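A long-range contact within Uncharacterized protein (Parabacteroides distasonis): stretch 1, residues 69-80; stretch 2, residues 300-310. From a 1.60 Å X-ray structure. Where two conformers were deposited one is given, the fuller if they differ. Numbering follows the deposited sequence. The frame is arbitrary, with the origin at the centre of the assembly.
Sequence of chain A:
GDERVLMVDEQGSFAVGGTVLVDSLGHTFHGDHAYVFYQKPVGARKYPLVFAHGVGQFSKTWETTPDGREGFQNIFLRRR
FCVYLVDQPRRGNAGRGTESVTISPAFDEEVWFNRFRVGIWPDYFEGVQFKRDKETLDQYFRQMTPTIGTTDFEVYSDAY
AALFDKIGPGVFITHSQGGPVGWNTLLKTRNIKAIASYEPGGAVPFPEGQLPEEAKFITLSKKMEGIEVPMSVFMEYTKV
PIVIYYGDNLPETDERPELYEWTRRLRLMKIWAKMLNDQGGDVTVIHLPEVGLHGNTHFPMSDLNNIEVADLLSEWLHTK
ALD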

# COMPACT_ATOMS: atom_id res chain seq x y z
N ARG A 69 -4.50 -13.28 11.84
CA ARG A 69 -3.84 -13.02 13.14
C ARG A 69 -2.90 -11.83 13.00
O ARG A 69 -2.54 -11.40 11.90
N GLU A 70 -2.48 -11.28 14.13
CA GLU A 70 -1.55 -10.15 14.08
C GLU A 70 -0.20 -10.58 13.56
O GLU A 70 0.30 -11.67 13.88
N GLY A 71 0.41 -9.69 12.75
CA GLY A 71 1.77 -9.81 12.32
C GLY A 71 2.71 -8.91 13.07
O GLY A 71 2.35 -8.24 14.07
N PHE A 72 3.95 -8.89 12.57
CA PHE A 72 5.04 -8.15 13.21
C PHE A 72 4.74 -6.65 13.33
O PHE A 72 5.19 -6.00 14.27
N GLN A 73 4.01 -6.10 12.35
CA GLN A 73 3.62 -4.70 12.43
C GLN A 73 2.98 -4.37 13.81
O GLN A 73 3.33 -3.37 14.46
N ASN A 74 1.99 -5.18 14.20
CA ASN A 74 1.29 -5.01 15.46
C ASN A 74 2.10 -5.51 16.66
O ASN A 74 2.14 -4.82 17.71
N ILE A 75 2.73 -6.66 16.50
CA ILE A 75 3.45 -7.28 17.61
C ILE A 75 4.59 -6.39 18.11
O ILE A 75 4.75 -6.19 19.32
N PHE A 76 5.40 -5.85 17.20
CA PHE A 76 6.52 -5.02 17.61
C PHE A 76 6.13 -3.61 18.03
O PHE A 76 6.78 -3.05 18.89
N LEU A 77 5.02 -3.09 17.47
CA LEU A 77 4.48 -1.83 17.95
C LEU A 77 4.02 -1.98 19.40
O LEU A 77 4.29 -1.11 20.23
N ARG A 78 3.38 -3.10 19.70
CA ARG A 78 2.93 -3.38 21.08
C ARG A 78 4.10 -3.48 22.06
O ARG A 78 3.99 -3.12 23.24
N ARG A 79 5.23 -3.95 21.57
CA ARG A 79 6.47 -4.07 22.32
C ARG A 79 7.30 -2.79 22.38
O ARG A 79 8.47 -2.81 22.78
N ARG A 80 6.68 -1.72 21.91
CA ARG A 80 7.18 -0.34 22.01
C ARG A 80 8.28 0.03 21.04
O ARG A 80 9.05 0.93 21.33
N PRO A 300 8.20 -17.26 8.28
CA PRO A 300 8.02 -17.52 9.72
C PRO A 300 7.34 -16.40 10.48
O PRO A 300 6.66 -16.65 11.48
N MSE A 301 7.49 -15.18 9.98
CA MSE A 301 6.85 -14.01 10.60
C MSE A 301 5.36 -14.03 10.54
O MSE A 301 4.74 -13.30 11.30
N SER A 302 4.74 -14.82 9.64
CA SER A 302 3.25 -14.87 9.55
C SER A 302 2.68 -16.27 9.83
O SER A 302 1.47 -16.48 9.75
N ASP A 303 3.56 -17.20 10.13
CA ASP A 303 3.15 -18.58 10.45
C ASP A 303 2.33 -18.61 11.76
O ASP A 303 2.31 -17.65 12.52
N LEU A 304 1.71 -19.76 12.05
CA LEU A 304 0.87 -19.92 13.25
C LEU A 304 1.59 -19.67 14.53
O LEU A 304 0.95 -19.23 15.49
N ASN A 305 2.90 -19.93 14.57
CA ASN A 305 3.71 -19.73 15.79
C ASN A 305 4.52 -18.43 15.71
O ASN A 305 5.61 -18.34 16.29
N ASN A 306 4.00 -17.45 14.99
CA ASN A 306 4.78 -16.24 14.75
C ASN A 306 5.10 -15.43 16.01
O ASN A 306 6.08 -14.69 16.05
N ILE A 307 4.29 -15.60 17.05
CA ILE A 307 4.61 -14.94 18.31
C ILE A 307 5.91 -15.51 18.89
O ILE A 307 6.76 -14.81 19.41
N GLU A 308 6.05 -16.83 18.85
CA GLU A 308 7.27 -17.49 19.28
C GLU A 308 8.44 -17.03 18.41
O GLU A 308 9.55 -16.85 18.89
N VAL A 309 8.18 -16.84 17.10
CA VAL A 309 9.23 -16.38 16.17
C VAL A 309 9.64 -14.94 16.61
O VAL A 309 10.83 -14.62 16.72
N ALA A 310 8.64 -14.13 16.94
CA ALA A 310 8.86 -12.76 17.41
C ALA A 310 9.65 -12.75 18.72
O ALA A 310 10.55 -11.95 18.89

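The two helices approach no closer than 11.0 Å between axes, at 47°, so side chains must fill the gap. Ala-310, its CB directed toward stretch 1, is the small knob: that methyl lies 3.8 Å from Phe-72 CE1, 3.8 Å from Ile-75 CG2 and 3.8 Å from Phe-76 CZ, and one face of the Arg-79 guanidinium covers it, with NH1 4.1 Å from Ala-310 CB.

Phe-72 (chi1 m) starts sideways, but its ring swings into the hollow between Met-301 and the helix beginning at Asn-306. Met-301 CB sits 3.7 Å from the ring centroid, 11° off the normal, a CH-pi contact over the face; Val-309 CG1 meets the edge, 4.1 Å from Phe-72 CZ. The selenomethionine end of Met-301 leads away.

Asn-306 (chi1 p) points inward and ties the backbones together: its ND2 donates to Glu-70 O (3.0 Å, 168°) and to Met-301 O (3.0 Å, 158°) in its own stretch. Arg-69 (m, t, m) reaches across to the turn and the residue before it: NH2 donates to Ser-302 O (3.0 Å), while NH1 makes weak bonds to Asp-303 O (3.1 Å) and Asn-306 OD1 (3.0 Å); Leu-304 CA lies over one guanidinium face.

One water bridges the stretches, accepting from Phe-72 N (2.8 Å) and donating to Met-301 O (2.8 Å); another donates to Glu-70 O (2.7 Å) and, weakly, to Asn-306 OD1 (3.4 Å).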

# COMPACT_ATOMS: atom_id res chain seq x y z
CB ARG A 69 -3.05 -14.25 13.62
CG ARG A 69 -3.93 -15.41 14.03
CD ARG A 69 -3.11 -16.66 14.34
NE ARG A 69 -2.42 -17.03 13.12
CZ ARG A 69 -1.13 -16.85 12.85
NH1 ARG A 69 -0.28 -16.38 13.76
NH2 ARG A 69 -0.68 -17.19 11.66
CB GLU A 70 -1.38 -9.56 15.48
CG GLU A 70 -2.62 -8.87 15.99
CD GLU A 70 -2.25 -8.04 17.20
OE1 GLU A 70 -1.42 -8.54 18.01
OE2 GLU A 70 -2.69 -6.89 17.29
CB PHE A 72 6.36 -8.37 12.44
CG PHE A 72 7.08 -9.64 12.81
CD1 PHE A 72 6.45 -10.66 13.52
CD2 PHE A 72 8.42 -9.81 12.49
CE1 PHE A 72 7.15 -11.83 13.84
CE2 PHE A 72 9.11 -10.96 12.82
CZ PHE A 72 8.48 -11.97 13.52
CB GLN A 73 2.66 -4.34 11.31
CG GLN A 73 2.23 -2.87 11.35
CD GLN A 73 1.40 -2.46 10.15
OE1 GLN A 73 0.70 -3.25 9.57
NE2 GLN A 73 1.55 -1.20 9.72
CB ASN A 74 -0.05 -5.74 15.43
CG ASN A 74 -1.09 -5.07 14.56
OD1 ASN A 74 -0.78 -4.32 13.61
ND2 ASN A 74 -2.34 -5.34 14.88
CB ILE A 75 4.00 -8.64 17.19
CG1 ILE A 75 2.85 -9.61 16.97
CG2 ILE A 75 5.00 -9.21 18.24
CD1 ILE A 75 3.24 -10.87 16.21
CB PHE A 76 7.67 -5.07 16.60
CG PHE A 76 8.41 -6.38 16.69
CD1 PHE A 76 9.32 -6.59 17.72
CD2 PHE A 76 8.04 -7.45 15.90
CE1 PHE A 76 9.94 -7.80 17.88
CE2 PHE A 76 8.66 -8.71 16.05
CZ PHE A 76 9.60 -8.88 17.05
CB LEU A 77 3.28 -1.42 17.07
CG LEU A 77 2.65 -0.08 17.43
CD1 LEU A 77 3.67 1.04 17.30
CD2 LEU A 77 1.44 0.15 16.53
CB ARG A 78 2.06 -4.64 21.11
CG ARG A 78 1.44 -4.86 22.46
CD ARG A 78 0.43 -6.00 22.42
NE ARG A 78 -0.75 -5.61 21.64
CZ ARG A 78 -1.07 -6.11 20.45
NH1 ARG A 78 -0.35 -7.09 19.92
NH2 ARG A 78 -2.15 -5.65 19.83
CB ARG A 79 7.27 -5.23 21.74
CG ARG A 79 6.57 -6.57 21.92
CD ARG A 79 7.28 -7.76 21.30
NE ARG A 79 6.42 -8.94 21.45
CZ ARG A 79 6.82 -10.20 21.47
NH1 ARG A 79 8.12 -10.52 21.33
NH2 ARG A 79 5.91 -11.16 21.63
CB ARG A 80 7.57 0.01 23.45
CG ARG A 80 6.41 -0.10 24.43
CD ARG A 80 6.66 0.74 25.69
NE ARG A 80 8.08 1.10 25.84
CZ ARG A 80 9.00 0.39 26.49
NH1 ARG A 80 8.70 -0.73 27.14
NH2 ARG A 80 10.25 0.83 26.51
CB PRO A 300 9.46 -17.71 10.22
CG PRO A 300 10.23 -18.13 9.03
CD PRO A 300 9.61 -17.40 7.89
CB MSE A 301 7.42 -12.67 10.01
CG MSE A 301 6.93 -12.32 8.59
SE MSE A 301 7.51 -13.45 7.13
CE MSE A 301 9.38 -13.13 7.28
CB SER A 302 2.75 -14.33 8.19
OG SER A 302 3.31 -15.01 7.07
CB ASP A 303 4.38 -19.46 10.60
CG ASP A 303 5.00 -19.87 9.27
OD1 ASP A 303 4.37 -19.76 8.18
OD2 ASP A 303 6.16 -20.32 9.32
CB LEU A 304 0.22 -21.31 13.29
CG LEU A 304 -0.78 -21.57 12.16
CD1 LEU A 304 -1.20 -23.05 12.20
CD2 LEU A 304 -2.01 -20.68 12.27
CB ASN A 305 4.68 -20.92 15.99
CG ASN A 305 5.66 -21.09 14.85
OD1 ASN A 305 5.55 -20.45 13.80
ND2 ASN A 305 6.66 -21.93 15.06
CB ASN A 306 4.20 -15.35 13.65
CG ASN A 306 2.89 -14.67 14.04
OD1 ASN A 306 2.16 -15.10 14.91
ND2 ASN A 306 2.60 -13.56 13.35
CB ILE A 307 3.43 -14.98 19.31
CG1 ILE A 307 2.23 -14.17 18.75
CG2 ILE A 307 3.88 -14.49 20.69
CD1 ILE A 307 0.91 -14.30 19.50
CB GLU A 308 7.14 -19.02 19.22
CG GLU A 308 6.00 -19.58 20.07
CD GLU A 308 5.87 -21.09 19.98
OE1 GLU A 308 6.85 -21.80 20.24
OE2 GLU A 308 4.77 -21.58 19.66
CB VAL A 309 8.74 -16.43 14.73
CG1 VAL A 309 9.76 -15.84 13.78
CG2 VAL A 309 8.42 -17.88 14.29
CB ALA A 310 7.55 -12.01 17.57
O HOH W 1 -0.14 -12.96 16.23
O HOH W 2 4.67 -10.62 10.48